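Local coordinates for probable transcriptional regulatory protein, Rv1404 (Mycobacterium tuberculosis, PDB 2NYX) that probably binds DNA as a dimeric transcriptional regulator of the MarR family, with a winged helix-turn-helix fold, at residues Arg26-Val29 / Ala30-His34; Asn42-Ile45 / Pro46-Arg49; Pro59-Leu62 / Ala63-Ala66; Asp111-Arg114 / Gln115-His119; Gly138-Arg141 / Ala142-Phe146. All coordinates share one frame; numbering follows the deposited sequence.

All five contacts are local, each within one continuous run of chain, so they follow in series without enclosing or crossing one another. Contact 1 spans the first turns of helix 26-39. Contact 2 caps helix 45-57 and touches contact 1 where Ala33 packs on Ile45. Contact 3 turns strand 60-61 into helix 62-69, about 27 Å from contact 1 between centres and on the opposite side of the chain's centre. Contact 4, in helix 107-128, receives Phe48 of contact 2 against Val112, Val113 and Val116. Contact 5 opens helix 139-150. Contacts 1, 2, 4 and 5 all reach the second subunit; contact 3 touches no other chain of the assembly and ties an outer strand of the sheet to helix 62-69.

Contact 1 (Arg26-Val29 / Ala30-His34); sequences RLLV and AISAH
Leu27 and Ile31 lie one turn apart on helix 26-39, where backbone bonds from Ala30 N to Arg26 O, Ile31 N to Leu27 O, Ser32 N to Leu28 O and Ala33 N to Val29 O form an unbroken i to i+4 series. The two aliphatic side chains meet at a slant: Leu27 CG lies 4.0 Å from Ile31 CD1, while Leu27 CD1 reaches both CG1 and CD1 of the isoleucine. Leu27 holds CG anti to its backbone N (chi1 -172°), which sets the branch beside its own carbonyl carbon and hence on the side of the following turn.

Ser32 turns its hydroxyl back along the helix and donates from OG to Leu28 O at 2.8 Å. This donor stands above the carbonyl plane, whereas Ser32 N approaches the same oxygen closer to that plane, so Leu28 O is gripped twice and the buried serine hydroxyl finds its partner within the helix itself. Leu28 and Ile31 also pack on helix 107-128, through Ile124 and Ile127. Leu27 rests on Gly150 of the second subunit and Ile31 on its Phe146, an intertwined helical interface of the kind by which MarR-family proteins dimerise.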
loop_
_atom_site.group_PDB
_atom_site.type_symbol
_atom_site.label_atom_id
_atom_site.label_comp_id
_atom_site.label_asym_id
_atom_site.label_seq_id
_atom_site.Cartn_x
_atom_site.Cartn_y
_atom_site.Cartn_z
ATOM N N ARG B 26 6.586 6.538 2.870
ATOM C CA ARG B 26 5.880 6.074 4.075
ATOM C C ARG B 26 4.512 6.725 4.280
ATOM O O ARG B 26 3.523 6.026 4.486
ATOM C CB ARG B 26 6.723 6.297 5.334
ATOM C CG ARG B 26 7.695 5.185 5.688
ATOM C CD ARG B 26 8.569 5.580 6.902
ATOM N NE ARG B 26 8.956 6.993 6.838
ATOM C CZ ARG B 26 9.993 7.554 7.464
ATOM N NH1 ARG B 26 10.815 6.840 8.234
ATOM N NH2 ARG B 26 10.219 8.854 7.305
ATOM N N LEU B 27 4.464 8.056 4.232
ATOM C CA LEU B 27 3.217 8.786 4.463
ATOM C C LEU B 27 2.156 8.488 3.415
ATOM O O LEU B 27 1.038 8.133 3.765
ATOM C CB LEU B 27 3.446 10.295 4.586
ATOM C CG LEU B 27 2.233 11.134 5.015
ATOM C CD1 LEU B 27 1.505 10.530 6.207
ATOM C CD2 LEU B 27 2.627 12.557 5.330
ATOM N N LEU B 28 2.502 8.623 2.139
ATOM C CA LEU B 28 1.540 8.375 1.082
ATOM C C LEU B 28 0.940 6.991 1.254
ATOM O O LEU B 28 -0.275 6.822 1.134
ATOM C CB LEU B 28 2.175 8.485 -0.297
ATOM C CG LEU B 28 1.459 9.377 -1.320
ATOM C CD1 LEU B 28 1.805 8.955 -2.745
ATOM C CD2 LEU B 28 -0.056 9.454 -1.122
ATOM N N VAL B 29 1.805 6.017 1.552
ATOM C CA VAL B 29 1.402 4.623 1.759
ATOM C C VAL B 29 0.440 4.458 2.948
ATOM O O VAL B 29 -0.553 3.745 2.848
ATOM C CB VAL B 29 2.640 3.692 1.889
ATOM C CG1 VAL B 29 2.281 2.368 2.563
ATOM C CG2 VAL B 29 3.247 3.433 0.526
ATOM N N ALA B 30 0.730 5.122 4.060
ATOM C CA ALA B 30 -0.131 5.054 5.236
ATOM C C ALA B 30 -1.475 5.682 4.943
ATOM O O ALA B 30 -2.489 5.186 5.405
ATOM C CB ALA B 30 0.521 5.740 6.430
ATOM N N ILE B 31 -1.471 6.780 4.185
ATOM C CA ILE B 31 -2.700 7.463 3.773
ATOM C C ILE B 31 -3.522 6.556 2.861
ATOM O O ILE B 31 -4.741 6.454 3.004
ATOM C CB ILE B 31 -2.417 8.808 3.051
ATOM C CG1 ILE B 31 -1.870 9.856 4.024
ATOM C CG2 ILE B 31 -3.691 9.351 2.385
ATOM C CD1 ILE B 31 -1.425 11.155 3.340
ATOM N N SER B 32 -2.844 5.903 1.925
ATOM C CA SER B 32 -3.494 4.952 1.041
ATOM C C SER B 32 -4.111 3.807 1.837
ATOM O O SER B 32 -5.279 3.476 1.646
ATOM C CB SER B 32 -2.510 4.420 0.011
ATOM O OG SER B 32 -1.929 5.484 -0.727
ATOM N N ALA B 33 -3.328 3.229 2.746
ATOM C CA ALA B 33 -3.764 2.078 3.520
ATOM C C ALA B 33 -4.942 2.450 4.388
ATOM O O ALA B 33 -5.894 1.691 4.488
ATOM C CB ALA B 33 -2.633 1.544 4.361
ATOM N N HIS B 34 -4.881 3.627 5.000
ATOM C CA HIS B 34 -5.959 4.130 5.820
ATOM C C HIS B 34 -7.239 4.318 5.021
ATOM O O HIS B 34 -8.318 4.018 5.519
ATOM C CB HIS B 34 -5.568 5.451 6.482
ATOM C CG HIS B 34 -6.675 6.076 7.278
ATOM N ND1 HIS B 34 -7.292 7.251 6.902
ATOM C CD2 HIS B 34 -7.288 5.676 8.416
ATOM C CE1 HIS B 34 -8.231 7.550 7.781
ATOM N NE2 HIS B 34 -8.252 6.609 8.708
#

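Contact 2 (Asn42-Ile45 / Pro46-Arg49); sequences NITI and PQFR
Thr44 and Gln47 face each other across the first turn of helix 45-57, their side chains slanting past one another so that each meets the other's backbone. Thr44 OG1 sits between its own backbone N and carbonyl carbon (chi1 74°), a rotation that brings it over the start of the helix, where it accepts from Gln47 N at 3.2 Å with an N-H...O angle of 161°. Gln47 answers in the reverse direction. Its extended chain runs back past the threonine, CG lying 3.2 Å from Thr44 OG1, and its amide oxygen OE1 accepts from Thr44 N at 3.1 Å. That donor stands well above the amide plane, not on a lone pair of OE1.

Ile43 flanks the glutamine: its CG1 lies 3.6 Å from Gln47 CB and also nears OE1, an aliphatic wall along one side of the chain. Next along the chain, Ile45 CB presses against Pro46 CD at 3.5 Å, as expected where a proline ring follows directly. Phe48 projects out of the turn to Val112 and Val116 of helix 107-128, while Arg49 makes a salt bridge with Glu152. Ile45 packs against Ile45 of the second subunit, placing the cap at the dimer interface.

Thr44 and Gln47 thus form a capping box. The reciprocal bonds satisfy two backbone N-H groups that have no preceding turn to bond to, and Pro46, which has no N-H, asks for no such partner.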
loop_
_atom_site.group_PDB
_atom_site.type_symbol
_atom_site.label_atom_id
_atom_site.label_comp_id
_atom_site.label_asym_id
_atom_site.label_seq_id
_atom_site.Cartn_x
_atom_site.Cartn_y
_atom_site.Cartn_z
ATOM N N ASN B 42 -12.306 -4.909 6.590
ATOM C CA ASN B 42 -11.868 -6.290 6.361
ATOM C C ASN B 42 -11.091 -6.542 5.080
ATOM O O ASN B 42 -10.549 -7.626 4.880
ATOM C CB ASN B 42 -13.081 -7.223 6.369
ATOM C CG ASN B 42 -13.529 -7.592 7.761
ATOM O OD1 ASN B 42 -14.544 -8.261 7.925
ATOM N ND2 ASN B 42 -12.777 -7.168 8.776
ATOM N N ILE B 43 -11.045 -5.558 4.202
ATOM C CA ILE B 43 -10.393 -5.763 2.925
ATOM C C ILE B 43 -8.866 -5.544 3.007
ATOM O O ILE B 43 -8.394 -4.497 3.446
ATOM C CB ILE B 43 -11.090 -4.932 1.826
ATOM C CG1 ILE B 43 -10.563 -5.298 0.449
ATOM C CG2 ILE B 43 -10.959 -3.445 2.094
ATOM C CD1 ILE B 43 -11.539 -4.986 -0.639
ATOM N N THR B 44 -8.111 -6.566 2.604
ATOM C CA THR B 44 -6.652 -6.504 2.562
ATOM C C THR B 44 -6.189 -5.650 1.389
ATOM O O THR B 44 -6.953 -5.382 0.468
ATOM C CB THR B 44 -5.991 -7.911 2.445
ATOM O OG1 THR B 44 -6.165 -8.431 1.118
ATOM C CG2 THR B 44 -6.552 -8.888 3.474
ATOM N N ILE B 45 -4.924 -5.239 1.430
ATOM C CA ILE B 45 -4.314 -4.449 0.356
ATOM C C ILE B 45 -4.236 -5.193 -0.992
ATOM O O ILE B 45 -4.590 -4.611 -2.025
ATOM C CB ILE B 45 -2.939 -3.819 0.792
ATOM C CG1 ILE B 45 -3.188 -2.697 1.812
ATOM C CG2 ILE B 45 -2.150 -3.325 -0.421
ATOM C CD1 ILE B 45 -1.974 -1.851 2.181
ATOM N N PRO B 46 -3.769 -6.463 -0.999
ATOM C CA PRO B 46 -3.861 -7.256 -2.244
ATOM C C PRO B 46 -5.292 -7.355 -2.798
ATOM O O PRO B 46 -5.511 -7.215 -4.006
ATOM C CB PRO B 46 -3.345 -8.632 -1.816
ATOM C CG PRO B 46 -2.420 -8.337 -0.656
ATOM C CD PRO B 46 -3.100 -7.222 0.079
ATOM N N GLN B 47 -6.259 -7.582 -1.922
ATOM C CA GLN B 47 -7.657 -7.589 -2.322
ATOM C C GLN B 47 -8.051 -6.271 -2.980
ATOM O O GLN B 47 -8.639 -6.266 -4.059
ATOM C CB GLN B 47 -8.551 -7.894 -1.118
ATOM C CG GLN B 47 -8.558 -9.373 -0.762
ATOM C CD GLN B 47 -9.166 -9.662 0.590
ATOM O OE1 GLN B 47 -9.760 -8.785 1.229
ATOM N NE2 GLN B 47 -9.022 -10.907 1.043
ATOM N N PHE B 48 -7.704 -5.150 -2.361
ATOM C CA PHE B 48 -8.076 -3.864 -2.938
ATOM C C PHE B 48 -7.428 -3.608 -4.300
ATOM O O PHE B 48 -8.073 -3.076 -5.202
ATOM C CB PHE B 48 -7.827 -2.696 -1.986
ATOM C CG PHE B 48 -8.346 -1.400 -2.520
ATOM C CD1 PHE B 48 -9.714 -1.148 -2.548
ATOM C CD2 PHE B 48 -7.481 -0.463 -3.070
ATOM C CE1 PHE B 48 -10.205 0.033 -3.077
ATOM C CE2 PHE B 48 -7.965 0.727 -3.601
ATOM C CZ PHE B 48 -9.325 0.976 -3.605
ATOM N N ARG B 49 -6.163 -3.991 -4.448
ATOM C CA ARG B 49 -5.467 -3.882 -5.726
ATOM C C ARG B 49 -6.186 -4.674 -6.839
ATOM O O ARG B 49 -6.369 -4.171 -7.952
ATOM C CB ARG B 49 -3.994 -4.300 -5.576
ATOM C CG ARG B 49 -3.166 -4.192 -6.848
ATOM C CD ARG B 49 -3.180 -2.771 -7.400
ATOM N NE ARG B 49 -2.679 -2.687 -8.768
ATOM C CZ ARG B 49 -2.603 -1.553 -9.462
ATOM N NH1 ARG B 49 -2.974 -0.408 -8.912
ATOM N NH2 ARG B 49 -2.145 -1.555 -10.701
#

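Contact 3 (Pro59-Leu62 / Ala63-Ala66); sequences PINL and ATLA
Asn61 and Thr64 make the tight part of this turn, where the short, weakly bonded strand 60-61 gives way to helix 62-69. The asparagine is the N-cap: its OD1 accepts from Thr64 N at 3.0 Å and from Thr64 OG1 at 2.7 Å. The two donors come from opposite faces of the amide plane, so the oxygen is clasped by backbone and side chain of a single residue, while the two side chains cross at about a right angle. With chi1 at 73°, the asparagine amide folds over the helix start instead of standing away from it. Leu65 N to Asn61 O and Ala66 N to Leu62 O then begin the regular helical bonding.

Beneath the cap, Ile60 provides the apolar packing. Its CD1 touches Leu65 CA at 3.8 Å and Leu65 CG at 4.1 Å, while CG2 meets the Thr64 methyl CG2. Leu65 continues inward to Thr76 and Val80 of helix 73-85, and Ile60 reaches Leu54 of helix 45-57.

The outer side is looser. Ala63 is exposed, and its CB comes no closer to Asn61 OD1 than 4.1 Å; Leu62 directs its side chain off the turn to Arg91 of strand 89-92.

The cap itself is held at both ends: OD1 binds Thr64 while ND2 bonds to the carboxylate of Glu100, which probably fixes the amide's orientation.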
loop_
_atom_site.group_PDB
_atom_site.type_symbol
_atom_site.label_atom_id
_atom_site.label_comp_id
_atom_site.label_asym_id
_atom_site.label_seq_id
_atom_site.Cartn_x
_atom_site.Cartn_y
_atom_site.Cartn_z
ATOM N N PRO B 59 -13.209 -7.073 -17.484
ATOM C CA PRO B 59 -13.174 -8.490 -17.168
ATOM C C PRO B 59 -11.945 -9.151 -17.768
ATOM O O PRO B 59 -11.645 -8.946 -18.944
ATOM C CB PRO B 59 -14.466 -9.027 -17.803
ATOM C CG PRO B 59 -15.308 -7.814 -18.015
ATOM C CD PRO B 59 -14.322 -6.765 -18.387
ATOM N N ILE B 60 -11.233 -9.900 -16.929
ATOM C CA ILE B 60 -10.046 -10.669 -17.307
ATOM C C ILE B 60 -10.028 -11.986 -16.545
ATOM O O ILE B 60 -10.674 -12.115 -15.496
ATOM C CB ILE B 60 -8.735 -9.940 -16.988
ATOM C CG1 ILE B 60 -8.705 -9.485 -15.521
ATOM C CG2 ILE B 60 -8.493 -8.818 -17.965
ATOM C CD1 ILE B 60 -7.364 -8.920 -15.057
ATOM N N ASN B 61 -9.281 -12.956 -17.069
ATOM C CA ASN B 61 -9.194 -14.268 -16.454
ATOM C C ASN B 61 -8.180 -14.283 -15.314
ATOM O O ASN B 61 -7.459 -13.308 -15.116
ATOM C CB ASN B 61 -8.916 -15.353 -17.509
ATOM C CG ASN B 61 -7.501 -15.322 -18.048
ATOM O OD1 ASN B 61 -6.707 -14.431 -17.743
ATOM N ND2 ASN B 61 -7.174 -16.321 -18.846
ATOM N N LEU B 62 -8.147 -15.375 -14.557
ATOM C CA LEU B 62 -7.247 -15.496 -13.414
ATOM C C LEU B 62 -5.761 -15.380 -13.746
ATOM O O LEU B 62 -5.022 -14.746 -13.002
ATOM C CB LEU B 62 -7.527 -16.783 -12.632
ATOM C CG LEU B 62 -8.368 -16.679 -11.351
ATOM C CD1 LEU B 62 -9.527 -15.648 -11.457
ATOM C CD2 LEU B 62 -8.897 -18.074 -10.950
ATOM N N ALA B 63 -5.326 -15.965 -14.859
ATOM C CA ALA B 63 -3.910 -15.897 -15.243
ATOM C C ALA B 63 -3.454 -14.459 -15.458
ATOM O O ALA B 63 -2.356 -14.081 -15.039
ATOM C CB ALA B 63 -3.623 -16.755 -16.492
ATOM N N THR B 64 -4.306 -13.667 -16.107
ATOM C CA THR B 64 -4.011 -12.271 -16.383
ATOM C C THR B 64 -4.041 -11.477 -15.084
ATOM O O THR B 64 -3.207 -10.596 -14.878
ATOM C CB THR B 64 -5.000 -11.666 -17.414
ATOM O OG1 THR B 64 -5.008 -12.463 -18.612
ATOM C CG2 THR B 64 -4.630 -10.213 -17.759
ATOM N N LEU B 65 -4.987 -11.801 -14.202
ATOM C CA LEU B 65 -5.113 -11.110 -12.921
ATOM C C LEU B 65 -3.859 -11.311 -12.096
ATOM O O LEU B 65 -3.281 -10.347 -11.607
ATOM C CB LEU B 65 -6.327 -11.610 -12.127
ATOM C CG LEU B 65 -7.194 -10.625 -11.323
ATOM C CD1 LEU B 65 -7.824 -11.337 -10.173
ATOM C CD2 LEU B 65 -6.451 -9.431 -10.777
ATOM N N ALA B 66 -3.449 -12.569 -11.953
ATOM C CA ALA B 66 -2.263 -12.942 -11.186
ATOM C C ALA B 66 -0.989 -12.278 -11.693
ATOM O O ALA B 66 -0.108 -11.935 -10.901
ATOM C CB ALA B 66 -2.088 -14.453 -11.185
#

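Contact 4 (Asp111-Arg114 / Gln115-His119); sequences DVVR and QVTEH
Thr117 bonds back to Val113 within helix 107-128, the long helix that follows strand 102-105 in this MarR-type winged-helix fold. Thr117 OG1 donates to Val113 O at 2.6 Å and Thr117 N donates to it at 3.1 Å, from opposite faces of the carbonyl plane. The hydroxyl reaches back because OG1 is held anti to its own carbonyl carbon (chi1 -52°). Val113 and Thr117 lie side by side and point the same way, with Val113 CG1 at 4.2 Å from Thr117 OG1.

Around this pair, Val116 tucks CG2 against Val112 O, and Gln115 lays CB and CG close to Asp111 O, the oxygen that also accepts from Gln115 N. Farther out, Arg114 and Glu118 have opposite charges, but Arg114 NH2 and Glu118 OE2 remain 5.9 Å apart.

The next shell comes from neighbouring helices and the second subunit. Val112 and Val113 pack on Leu51 of helix 45-57, and Val116 on Ile36 and Val39 of helix 26-39. Thr117 OG1 takes part in a second hydrogen bond, with Arg26 NH2 of the second subunit. One turn on, His119 ND1 donates to Gln115 O at 2.7 Å from above the carbonyl plane, on the face opposite His119 N.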
loop_
_atom_site.group_PDB
_atom_site.type_symbol
_atom_site.label_atom_id
_atom_site.label_comp_id
_atom_site.label_asym_id
_atom_site.label_seq_id
_atom_site.Cartn_x
_atom_site.Cartn_y
_atom_site.Cartn_z
ATOM N N ASP B 111 -18.230 0.845 -6.324
ATOM C CA ASP B 111 -18.442 1.825 -5.260
ATOM C C ASP B 111 -17.295 1.827 -4.262
ATOM O O ASP B 111 -16.814 2.887 -3.879
ATOM C CB ASP B 111 -19.754 1.562 -4.532
ATOM C CG ASP B 111 -20.962 1.860 -5.394
ATOM O OD1 ASP B 111 -20.873 2.764 -6.269
ATOM O OD2 ASP B 111 -22.008 1.190 -5.196
ATOM N N VAL B 112 -16.856 0.640 -3.857
ATOM C CA VAL B 112 -15.706 0.500 -2.971
ATOM C C VAL B 112 -14.474 1.212 -3.540
ATOM O O VAL B 112 -13.884 2.056 -2.864
ATOM C CB VAL B 112 -15.428 -0.982 -2.638
ATOM C CG1 VAL B 112 -14.006 -1.195 -2.139
ATOM C CG2 VAL B 112 -16.422 -1.469 -1.607
ATOM N N VAL B 113 -14.119 0.894 -4.787
ATOM C CA VAL B 113 -12.998 1.521 -5.467
ATOM C C VAL B 113 -13.177 3.037 -5.556
ATOM O O VAL B 113 -12.246 3.786 -5.306
ATOM C CB VAL B 113 -12.773 0.928 -6.896
ATOM C CG1 VAL B 113 -11.721 1.736 -7.666
ATOM C CG2 VAL B 113 -12.340 -0.534 -6.828
ATOM N N ARG B 114 -14.376 3.480 -5.915
ATOM C CA ARG B 114 -14.673 4.904 -6.051
ATOM C C ARG B 114 -14.598 5.637 -4.712
ATOM O O ARG B 114 -14.041 6.726 -4.636
ATOM C CB ARG B 114 -16.044 5.097 -6.704
ATOM C CG ARG B 114 -16.488 6.546 -6.861
ATOM C CD ARG B 114 -17.794 6.631 -7.683
ATOM N NE ARG B 114 -18.722 7.686 -7.246
ATOM C CZ ARG B 114 -18.471 9.002 -7.270
ATOM N NH1 ARG B 114 -17.289 9.470 -7.681
ATOM N NH2 ARG B 114 -19.405 9.858 -6.857
ATOM N N GLN B 115 -15.161 5.027 -3.671
ATOM C CA GLN B 115 -15.165 5.587 -2.317
ATOM C C GLN B 115 -13.777 5.749 -1.686
ATOM O O GLN B 115 -13.446 6.801 -1.160
ATOM C CB GLN B 115 -16.042 4.738 -1.404
ATOM C CG GLN B 115 -17.511 5.046 -1.507
ATOM C CD GLN B 115 -18.320 4.287 -0.470
ATOM O OE1 GLN B 115 -18.747 4.861 0.539
ATOM N NE2 GLN B 115 -18.526 2.989 -0.703
ATOM N N VAL B 116 -12.989 4.683 -1.738
ATOM C CA VAL B 116 -11.616 4.679 -1.278
ATOM C C VAL B 116 -10.806 5.742 -2.028
ATOM O O VAL B 116 -10.026 6.485 -1.421
ATOM C CB VAL B 116 -10.994 3.264 -1.459
ATOM C CG1 VAL B 116 -9.477 3.290 -1.357
ATOM C CG2 VAL B 116 -11.576 2.287 -0.446
ATOM N N THR B 117 -11.003 5.824 -3.342
ATOM C CA THR B 117 -10.278 6.798 -4.164
ATOM C C THR B 117 -10.637 8.235 -3.807
ATOM O O THR B 117 -9.743 9.059 -3.634
ATOM C CB THR B 117 -10.458 6.539 -5.680
ATOM O OG1 THR B 117 -10.133 5.177 -5.959
ATOM C CG2 THR B 117 -9.539 7.436 -6.509
ATOM N N GLU B 118 -11.928 8.528 -3.674
ATOM C CA GLU B 118 -12.369 9.898 -3.404
ATOM C C GLU B 118 -11.894 10.358 -2.029
ATOM O O GLU B 118 -11.471 11.497 -1.876
ATOM C CB GLU B 118 -13.891 10.081 -3.616
ATOM C CG GLU B 118 -14.773 10.051 -2.351
ATOM C CD GLU B 118 -15.187 11.445 -1.839
ATOM O OE1 GLU B 118 -14.489 12.008 -0.953
ATOM O OE2 GLU B 118 -16.226 11.975 -2.312
ATOM N N HIS B 119 -11.918 9.455 -1.051
ATOM C CA HIS B 119 -11.474 9.764 0.306
ATOM C C HIS B 119 -9.973 10.020 0.417
ATOM O O HIS B 119 -9.541 10.910 1.163
ATOM C CB HIS B 119 -11.913 8.676 1.285
ATOM C CG HIS B 119 -13.370 8.742 1.627
ATOM N ND1 HIS B 119 -14.292 7.840 1.141
ATOM C CD2 HIS B 119 -14.068 9.621 2.386
ATOM C CE1 HIS B 119 -15.491 8.153 1.595
ATOM N NE2 HIS B 119 -15.383 9.229 2.354
#

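Contact 5 (Gly138-Arg141 / Ala142-Phe146); sequences GLVR and ALTAF
Thr144 meets Val140 one turn back in helix 139-150, and its side chain can be followed outward atom by atom. CB lies 3.3 Å from Val140 O. From there, with chi1 at -62°, OG1 lies beside the backbone N and turns back along the helix, donating to Val140 O at 2.9 Å while touching Val140 CG1 at 3.4 Å. The hydroxyl comes from above the carbonyl plane, 54° out of it, whereas Thr144 N bonds to the same oxygen at 2.8 Å almost straight on from the carbonyl bond. Val140 O is therefore shared by two donors of one residue, and the threonine hydroxyl is bonded within its own helix.

Beside this pair Leu143 lays CG and CD1 along Leu139 O, each at 3.6 Å. Gly138, with its positive phi, lies just ahead of the helix.

The second subunit supplies much of the surroundings. Its Glu12 accepts from Leu139 N and Val140 N, closing off the N-terminal turn, and its Gly138 packs on Ala142. Phe146 reaches Leu27 of that subunit, so helix 139-150 lies against the partner's helix 26-39.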
loop_
_atom_site.group_PDB
_atom_site.type_symbol
_atom_site.label_atom_id
_atom_site.label_comp_id
_atom_site.label_asym_id
_atom_site.label_seq_id
_atom_site.Cartn_x
_atom_site.Cartn_y
_atom_site.Cartn_z
ATOM N N GLY B 138 7.871 21.665 -10.569
ATOM C CA GLY B 138 8.578 20.436 -10.904
ATOM C C GLY B 138 8.052 19.165 -10.256
ATOM O O GLY B 138 8.712 18.128 -10.313
ATOM N N LEU B 139 6.868 19.230 -9.649
ATOM C CA LEU B 139 6.306 18.076 -8.944
ATOM C C LEU B 139 5.620 17.082 -9.881
ATOM O O LEU B 139 5.907 15.877 -9.829
ATOM C CB LEU B 139 5.353 18.510 -7.819
ATOM C CG LEU B 139 5.928 19.315 -6.643
ATOM C CD1 LEU B 139 4.836 19.836 -5.733
ATOM C CD2 LEU B 139 6.955 18.514 -5.844
ATOM N N VAL B 140 4.727 17.586 -10.741
ATOM C CA VAL B 140 3.956 16.719 -11.640
ATOM C C VAL B 140 4.870 15.917 -12.564
ATOM O O VAL B 140 4.751 14.703 -12.643
ATOM C CB VAL B 140 2.886 17.485 -12.449
ATOM C CG1 VAL B 140 2.263 16.586 -13.507
ATOM C CG2 VAL B 140 1.807 18.014 -11.527
ATOM N N ARG B 141 5.784 16.599 -13.240
ATOM C CA ARG B 141 6.755 15.957 -14.122
ATOM C C ARG B 141 7.351 14.687 -13.501
ATOM O O ARG B 141 7.279 13.612 -14.093
ATOM C CB ARG B 141 7.855 16.962 -14.492
ATOM C CG ARG B 141 8.809 16.505 -15.590
ATOM C CD ARG B 141 9.537 17.695 -16.225
ATOM N NE ARG B 141 10.541 18.301 -15.342
ATOM C CZ ARG B 141 10.358 19.401 -14.608
ATOM N NH1 ARG B 141 9.199 20.051 -14.620
ATOM N NH2 ARG B 141 11.346 19.861 -13.851
ATOM N N ALA B 142 7.905 14.814 -12.297
ATOM C CA ALA B 142 8.542 13.696 -11.591
ATOM C C ALA B 142 7.576 12.560 -11.209
ATOM O O ALA B 142 7.887 11.384 -11.387
ATOM C CB ALA B 142 9.291 14.211 -10.360
ATOM N N LEU B 143 6.412 12.916 -10.680
ATOM C CA LEU B 143 5.394 11.936 -10.316
ATOM C C LEU B 143 4.854 11.174 -11.520
ATOM O O LEU B 143 4.632 9.976 -11.448
ATOM C CB LEU B 143 4.251 12.608 -9.553
ATOM C CG LEU B 143 4.580 13.054 -8.125
ATOM C CD1 LEU B 143 3.586 14.111 -7.670
ATOM C CD2 LEU B 143 4.598 11.886 -7.148
ATOM N N THR B 144 4.646 11.887 -12.619
ATOM C CA THR B 144 4.158 11.326 -13.878
ATOM C C THR B 144 5.172 10.344 -14.490
ATOM O O THR B 144 4.789 9.306 -15.042
ATOM C CB THR B 144 3.835 12.465 -14.868
ATOM O OG1 THR B 144 2.793 13.276 -14.317
ATOM C CG2 THR B 144 3.359 11.924 -16.205
ATOM N N ALA B 145 6.458 10.671 -14.382
ATOM C CA ALA B 145 7.523 9.796 -14.839
ATOM C C ALA B 145 7.544 8.502 -14.020
ATOM O O ALA B 145 7.788 7.421 -14.556
ATOM C CB ALA B 145 8.856 10.517 -14.765
ATOM N N PHE B 146 7.258 8.619 -12.727
ATOM C CA PHE B 146 7.146 7.461 -11.849
ATOM C C PHE B 146 6.016 6.519 -12.268
ATOM O O PHE B 146 6.218 5.308 -12.358
ATOM C CB PHE B 146 6.939 7.916 -10.410
ATOM C CG PHE B 146 6.746 6.792 -9.434
ATOM C CD1 PHE B 146 7.697 5.778 -9.312
ATOM C CD2 PHE B 146 5.627 6.765 -8.601
ATOM C CE1 PHE B 146 7.509 4.740 -8.375
ATOM C CE2 PHE B 146 5.440 5.747 -7.670
ATOM C CZ PHE B 146 6.372 4.738 -7.550
#